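PDB 7C2A: SGNH-hydrolase family esterase from Altererythrobacter indicus, which probably hydrolyses carboxylic esters as an SGNH-hydrolase family esterase of a marine bacterium, and may act on lysophospholipids. Local coordinates for residues L31-A34 / L35-H38; P90-A93 / R94-L97; Y134-L137 / A138-D142. All coordinates share one frame; numbering follows the deposited sequence. Where two conformers were deposited one is given.

Contact 1 (L31-A34 / L35-H38)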
# COMPACT_ATOMS: atom_id res chain seq x y z
N LEU A 31 11.02 -0.47 10.47
CA LEU A 31 11.52 -1.77 10.06
C LEU A 31 13.04 -1.79 10.06
O LEU A 31 13.65 -2.77 10.50
CB LEU A 31 10.98 -2.12 8.67
CG LEU A 31 11.50 -3.38 8.00
CD1 LEU A 31 11.11 -4.61 8.79
CD2 LEU A 31 10.94 -3.45 6.58
N GLU A 32 13.66 -0.73 9.57
CA GLU A 32 15.12 -0.66 9.57
C GLU A 32 15.67 -0.86 10.98
O GLU A 32 16.61 -1.64 11.18
CB GLU A 32 15.56 0.69 9.00
CG GLU A 32 17.05 0.82 8.87
CD GLU A 32 17.47 2.11 8.20
OE1 GLU A 32 17.05 2.40 7.05
OE2 GLU A 32 18.25 2.86 8.82
N THR A 33 15.09 -0.18 11.96
CA THR A 33 15.55 -0.34 13.34
C THR A 33 15.31 -1.75 13.85
O THR A 33 16.19 -2.34 14.49
CB THR A 33 14.86 0.69 14.23
OG1 THR A 33 15.18 2.00 13.78
CG2 THR A 33 15.30 0.52 15.68
N ALA A 34 14.14 -2.32 13.55
CA ALA A 34 13.80 -3.65 14.05
C ALA A 34 14.71 -4.73 13.49
O ALA A 34 14.99 -5.72 14.17
CB ALA A 34 12.34 -3.96 13.72
N LEU A 35 15.20 -4.55 12.26
CA LEU A 35 16.07 -5.56 11.68
C LEU A 35 17.38 -5.72 12.45
O LEU A 35 18.00 -6.78 12.35
CB LEU A 35 16.31 -5.26 10.20
CG LEU A 35 15.11 -5.54 9.29
CD1 LEU A 35 15.38 -5.05 7.88
CD2 LEU A 35 14.72 -7.01 9.26
N ARG A 36 17.80 -4.69 13.20
CA ARG A 36 18.98 -4.85 14.05
C ARG A 36 18.84 -6.04 14.98
O ARG A 36 19.83 -6.72 15.28
CB ARG A 36 19.22 -3.59 14.88
CG ARG A 36 19.60 -2.34 14.10
CD ARG A 36 19.72 -1.16 15.05
NE ARG A 36 19.47 0.12 14.40
CZ ARG A 36 19.27 1.26 15.05
NH1 ARG A 36 19.28 1.27 16.38
NH2 ARG A 36 19.06 2.39 14.38
N SER A 37 17.62 -6.33 15.43
CA SER A 37 17.36 -7.44 16.34
C SER A 37 17.38 -8.77 15.63
O SER A 37 17.27 -9.81 16.30
CB SER A 37 16.01 -7.23 17.04
OG SER A 37 16.06 -6.09 17.89
N HIS A 38 17.49 -8.77 14.30
CA HIS A 38 17.70 -9.98 13.52
C HIS A 38 19.13 -10.09 13.04
O HIS A 38 19.41 -10.86 12.12
CB HIS A 38 16.74 -10.00 12.33
CG HIS A 38 15.30 -9.97 12.72
ND1 HIS A 38 14.48 -11.08 12.62
CD2 HIS A 38 14.53 -8.99 13.26
CE1 HIS A 38 13.27 -10.77 13.04
NE2 HIS A 38 13.27 -9.51 13.44
O HOH W 1 19.35 2.34 11.14
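L31 and L35 are joined first through the backbone, where L35 N donates to L31 O at 2.9 Å across a full helical turn. The bonds that follow span three residues instead of four. R36 N reaches T33 O at 3.1 Å, and S37 N reaches A34 O at 3.0 Å. In the R36 bond the donor rises 55° out of the carbonyl plane and uses no lone pair. H38 N continues the same spacing to L35 O, so the turns here are closed three residues apart.

Among apolar contacts, L31 CD1 meets L35 CG at 4.1 Å as the two leucine side chains cross obliquely. T33 turns CG2 anti to its own nitrogen, and this methyl lies over the centre of the R36 guanidinium, 4.0 Å from its plane. R36, extended from CG to NE, runs back across T33 to bring that face over the methyl.

The polar link is made by water. Water 1 donates to E32 OE2 at 2.6 Å and, at the edge of the guanidinium and in its plane, accepts from R36 NH2 at 3.3 Å. The opposite charges are therefore bridged rather than paired directly, and the other carboxylate oxygen, E32 OE1, takes the backbone NH of I44.

The imidazole of H38 presents its edge to the helix, with CD2 lying 3.4 Å from A34 O and the oxygen in the ring plane. ND1 of the same ring is a ligand of a cadmium ion.

This surface contact is the carboxy-terminal part of helix 27-35 and the turn leading to strand 42-48 at the edge of the parallel sheet: L31 packs on I44 and L35 on A42, while L35 also touches I40 and R36 touches N41 in the intervening loop.

Contact 2 (P90-A93 / R94-L97); sequences PAEA and RQNL
A93 and L97 form the tightly packed side of this helical turn. L97 N donates to A93 O at 2.9 Å with an N-H...O angle of 169°, and L97 CD1 lies 3.6 Å from the same oxygen. Both residues are buried: A93 and L97 meet T54, and L97 also packs against Y134 and L137. N96 flanks this side, with its CG 3.2 Å from E92 O; its ND2 is directed to T54 OG1, with which it hydrogen-bonds, while the side chain rests on A55 and L58. A leucine in place of N96 would probably leave T54 OG1 without its amide partner and disturb the fit against A55 and L58.

R94 over A91 makes an intermediate flank, covered by helix 133-140 through I133 and Y136. The arginine bends at its third torsion (chi3 57°), folding the guanidinium back so that A91 CA sits 3.7 Å above one face, toward the rim, and NH1 comes within 3.6 Å of A91 CB.

The loose, solvent side belongs to E92 and Q95. Q95 OE1 is 4.0 Å from E92 CG, and the amide and carboxylate planes are turned 36° apart. No hydrogen bond ties these two exposed side chains to each other, so they touch only by van der Waals contact.

Four successive i to i+4 backbone bonds, from R94 to L97, with P90 in the first turn and S89 OG bonded to E92 N, mark the amino-terminal start of an amphipathic helix in the α/β/α SGNH-hydrolase fold.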
# COMPACT_ATOMS: atom_id res chain seq x y z
N PRO A 90 -9.34 -5.19 -10.81
CA PRO A 90 -8.29 -6.03 -10.21
C PRO A 90 -7.38 -6.67 -11.23
O PRO A 90 -6.19 -6.86 -10.98
CB PRO A 90 -9.08 -7.09 -9.43
CG PRO A 90 -10.40 -6.46 -9.18
CD PRO A 90 -10.69 -5.62 -10.38
N ALA A 91 -7.93 -7.02 -12.40
CA ALA A 91 -7.12 -7.65 -13.47
C ALA A 91 -6.03 -6.67 -13.91
O ALA A 91 -4.89 -7.08 -14.09
CB ALA A 91 -8.01 -8.06 -14.62
N GLU A 92 -6.38 -5.40 -14.08
CA GLU A 92 -5.37 -4.39 -14.50
C GLU A 92 -4.34 -4.18 -13.38
O GLU A 92 -3.17 -3.97 -13.70
CB GLU A 92 -6.07 -3.10 -14.94
CG GLU A 92 -6.94 -3.31 -16.17
CD GLU A 92 -7.55 -2.04 -16.71
OE1 GLU A 92 -7.16 -0.97 -16.24
OE2 GLU A 92 -8.42 -2.12 -17.59
N ALA A 93 -4.77 -4.20 -12.12
CA ALA A 93 -3.81 -4.09 -11.02
C ALA A 93 -2.81 -5.24 -11.07
O ALA A 93 -1.60 -5.04 -10.88
CB ALA A 93 -4.55 -4.07 -9.68
N ARG A 94 -3.30 -6.45 -11.33
CA ARG A 94 -2.42 -7.61 -11.46
C ARG A 94 -1.43 -7.43 -12.61
O ARG A 94 -0.25 -7.76 -12.47
CB ARG A 94 -3.26 -8.86 -11.69
CG ARG A 94 -2.46 -10.15 -11.72
CD ARG A 94 -3.36 -11.36 -11.98
NE ARG A 94 -4.11 -11.19 -13.22
CZ ARG A 94 -5.43 -11.30 -13.34
NH1 ARG A 94 -6.00 -11.08 -14.52
NH2 ARG A 94 -6.18 -11.64 -12.30
N GLN A 95 -1.91 -6.93 -13.75
CA GLN A 95 -1.03 -6.70 -14.89
C GLN A 95 0.03 -5.66 -14.58
O GLN A 95 1.20 -5.82 -14.93
CB GLN A 95 -1.87 -6.23 -16.08
CG GLN A 95 -2.87 -7.25 -16.60
CD GLN A 95 -4.05 -6.59 -17.31
OE1 GLN A 95 -3.96 -5.45 -17.79
NE2 GLN A 95 -5.17 -7.30 -17.38
N ASN A 96 -0.37 -4.57 -13.92
CA ASN A 96 0.59 -3.53 -13.58
C ASN A 96 1.63 -4.05 -12.59
O ASN A 96 2.84 -3.81 -12.76
CB ASN A 96 -0.13 -2.32 -13.00
CG ASN A 96 -1.01 -1.62 -14.01
OD1 ASN A 96 -0.81 -1.74 -15.22
ND2 ASN A 96 -1.98 -0.86 -13.52
N LEU A 97 1.18 -4.77 -11.56
CA LEU A 97 2.12 -5.36 -10.62
C LEU A 97 3.04 -6.35 -11.30
O LEU A 97 4.23 -6.44 -10.97
CB LEU A 97 1.36 -6.03 -9.47
CG LEU A 97 0.88 -5.09 -8.37
CD1 LEU A 97 -0.25 -5.70 -7.56
CD2 LEU A 97 2.03 -4.69 -7.46

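Contact 3 (Y134-L137 / A138-D142); sequences YPYL and AEKYD
A Schellman motif ends helix 133-140, and L137 and Y141 meet in the turn that leads into it. D142, with a positive phi of 51°, is its C-prime residue; D142 N makes a weak bond of 3.4 Å to E139 O, and the nitrogen of the next residue reaches back to A138 O. Before this, four i to i+4 bonds run from A138 to Y141 in unbroken succession.

The last of them, Y141 N to L137 O at 3.0 Å, is accompanied by the ring of the same tyrosine. Its CD2 edge lies 3.4 Å from L137 O, with the oxygen close to the ring plane. Farther along that edge, Y141 CE2 touches L137 CD2 at 4.0 Å. One face of the Y141 ring carries K140 CG, 3.8 Å above the plane and offset toward the rim.

K140 itself is extended throughout, with CG anti to its nitrogen, and runs beside Y136, whose own chi1 of 172° turns the phenol the same way. K140 CD comes nearest, 3.7 Å from Y136 OH and also against the CE2 side of the ring; K140 NZ reaches 3.8 Å from Y136 OH, with no hydrogen bond assigned. On the solvent side, water 2 donates to Y136 O at 2.9 Å, an oxygen that already accepts from K140 N.

On the inner side, Y134 and A138 pack on L145 and L137 on L113. L137 and Y141 also pack on helix 90-106, which carries E102. Y134 OH bonds L79 O, and Y141 OH bonds E102 OE2. Apolar side chains thus face strands 111-114 and 144-146, the two hydroxyl bonds would probably limit how far these rings can turn, and the charges of E139 and K140 remain at the surface.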
# COMPACT_ATOMS: atom_id res chain seq x y z
N TYR A 134 -2.53 -11.38 -5.33
CA TYR A 134 -1.24 -11.42 -4.65
C TYR A 134 -0.65 -12.83 -4.59
O TYR A 134 0.53 -13.00 -4.95
CB TYR A 134 -1.33 -10.72 -3.29
CG TYR A 134 -1.63 -9.25 -3.47
CD1 TYR A 134 -0.62 -8.33 -3.71
CD2 TYR A 134 -2.94 -8.78 -3.46
CE1 TYR A 134 -0.89 -6.99 -3.94
CE2 TYR A 134 -3.22 -7.44 -3.68
CZ TYR A 134 -2.19 -6.56 -3.92
OH TYR A 134 -2.52 -5.24 -4.14
N PRO A 135 -1.39 -13.87 -4.17
CA PRO A 135 -0.82 -15.22 -4.26
C PRO A 135 -0.48 -15.62 -5.68
O PRO A 135 0.51 -16.32 -5.90
CB PRO A 135 -1.90 -16.12 -3.65
CG PRO A 135 -2.76 -15.22 -2.85
CD PRO A 135 -2.70 -13.87 -3.49
N TYR A 136 -1.27 -15.17 -6.66
CA TYR A 136 -0.95 -15.47 -8.04
C TYR A 136 0.40 -14.87 -8.43
O TYR A 136 1.24 -15.54 -9.04
CB TYR A 136 -2.06 -14.93 -8.95
CG TYR A 136 -1.71 -15.03 -10.41
CD1 TYR A 136 -1.97 -16.19 -11.13
CD2 TYR A 136 -1.13 -13.96 -11.08
CE1 TYR A 136 -1.65 -16.29 -12.46
CE2 TYR A 136 -0.80 -14.05 -12.42
CZ TYR A 136 -1.07 -15.22 -13.10
OH TYR A 136 -0.75 -15.31 -14.43
N LEU A 137 0.61 -13.59 -8.10
CA LEU A 137 1.85 -12.92 -8.47
C LEU A 137 3.05 -13.53 -7.76
O LEU A 137 4.12 -13.67 -8.35
CB LEU A 137 1.75 -11.44 -8.13
CG LEU A 137 0.80 -10.62 -8.99
CD1 LEU A 137 0.43 -9.32 -8.27
CD2 LEU A 137 1.42 -10.33 -10.35
N ALA A 138 2.89 -13.86 -6.47
CA ALA A 138 4.01 -14.42 -5.72
C ALA A 138 4.46 -15.74 -6.33
O ALA A 138 5.66 -16.00 -6.45
CB ALA A 138 3.62 -14.60 -4.26
N GLU A 139 3.51 -16.59 -6.72
CA GLU A 139 3.88 -17.85 -7.36
C GLU A 139 4.54 -17.60 -8.70
O GLU A 139 5.59 -18.17 -9.01
CB GLU A 139 2.63 -18.72 -7.54
CG GLU A 139 2.93 -20.20 -7.75
CD GLU A 139 3.27 -20.54 -9.20
OE1 GLU A 139 2.93 -19.75 -10.10
OE2 GLU A 139 3.89 -21.61 -9.43
N LYS A 140 3.93 -16.74 -9.52
CA LYS A 140 4.41 -16.56 -10.88
C LYS A 140 5.82 -16.01 -10.90
O LYS A 140 6.65 -16.42 -11.73
CB LYS A 140 3.46 -15.65 -11.64
CG LYS A 140 3.87 -15.43 -13.08
CD LYS A 140 2.82 -14.68 -13.86
CE LYS A 140 3.30 -14.34 -15.26
NZ LYS A 140 2.22 -13.72 -16.08
N TYR A 141 6.13 -15.08 -10.00
CA TYR A 141 7.40 -14.38 -10.03
C TYR A 141 8.37 -14.85 -8.95
O TYR A 141 9.38 -14.18 -8.70
CB TYR A 141 7.18 -12.86 -9.98
CG TYR A 141 6.49 -12.40 -11.24
CD1 TYR A 141 7.19 -12.30 -12.43
CD2 TYR A 141 5.13 -12.14 -11.26
CE1 TYR A 141 6.56 -11.93 -13.59
CE2 TYR A 141 4.49 -11.76 -12.42
CZ TYR A 141 5.21 -11.65 -13.59
OH TYR A 141 4.57 -11.27 -14.75
N ASP A 142 8.10 -16.01 -8.34
CA ASP A 142 8.97 -16.59 -7.32
C ASP A 142 9.31 -15.57 -6.24
O ASP A 142 10.46 -15.39 -5.84
CB ASP A 142 10.23 -17.20 -7.92
CG ASP A 142 9.92 -18.30 -8.93
OD1 ASP A 142 9.12 -19.19 -8.61
OD2 ASP A 142 10.49 -18.26 -10.05
O HOH W 2 0.77 -18.10 -10.40

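Overall arrangement
Contacts 2 and 3 form one interface although they come from different helices: their centres are 12 Å apart, R94 CD approaches Y136 CD2 at 3.5 Å and L97 CB approaches L137 CD1 at 3.6 Å. Helices 90-106 and 133-140 thus pack side by side on one face of the parallel sheet. Contact 1 stands apart. Its centre is 32 Å from that of contact 2, on the opposite side of the chain's centre, and 26 Å from that of contact 3, with nearest atoms still about 17 and 16 Å away. Of the three contacts it alone binds metal, H38 ND1 being a cadmium ligand; H164 and H166 are also cadmium ligands in this structure.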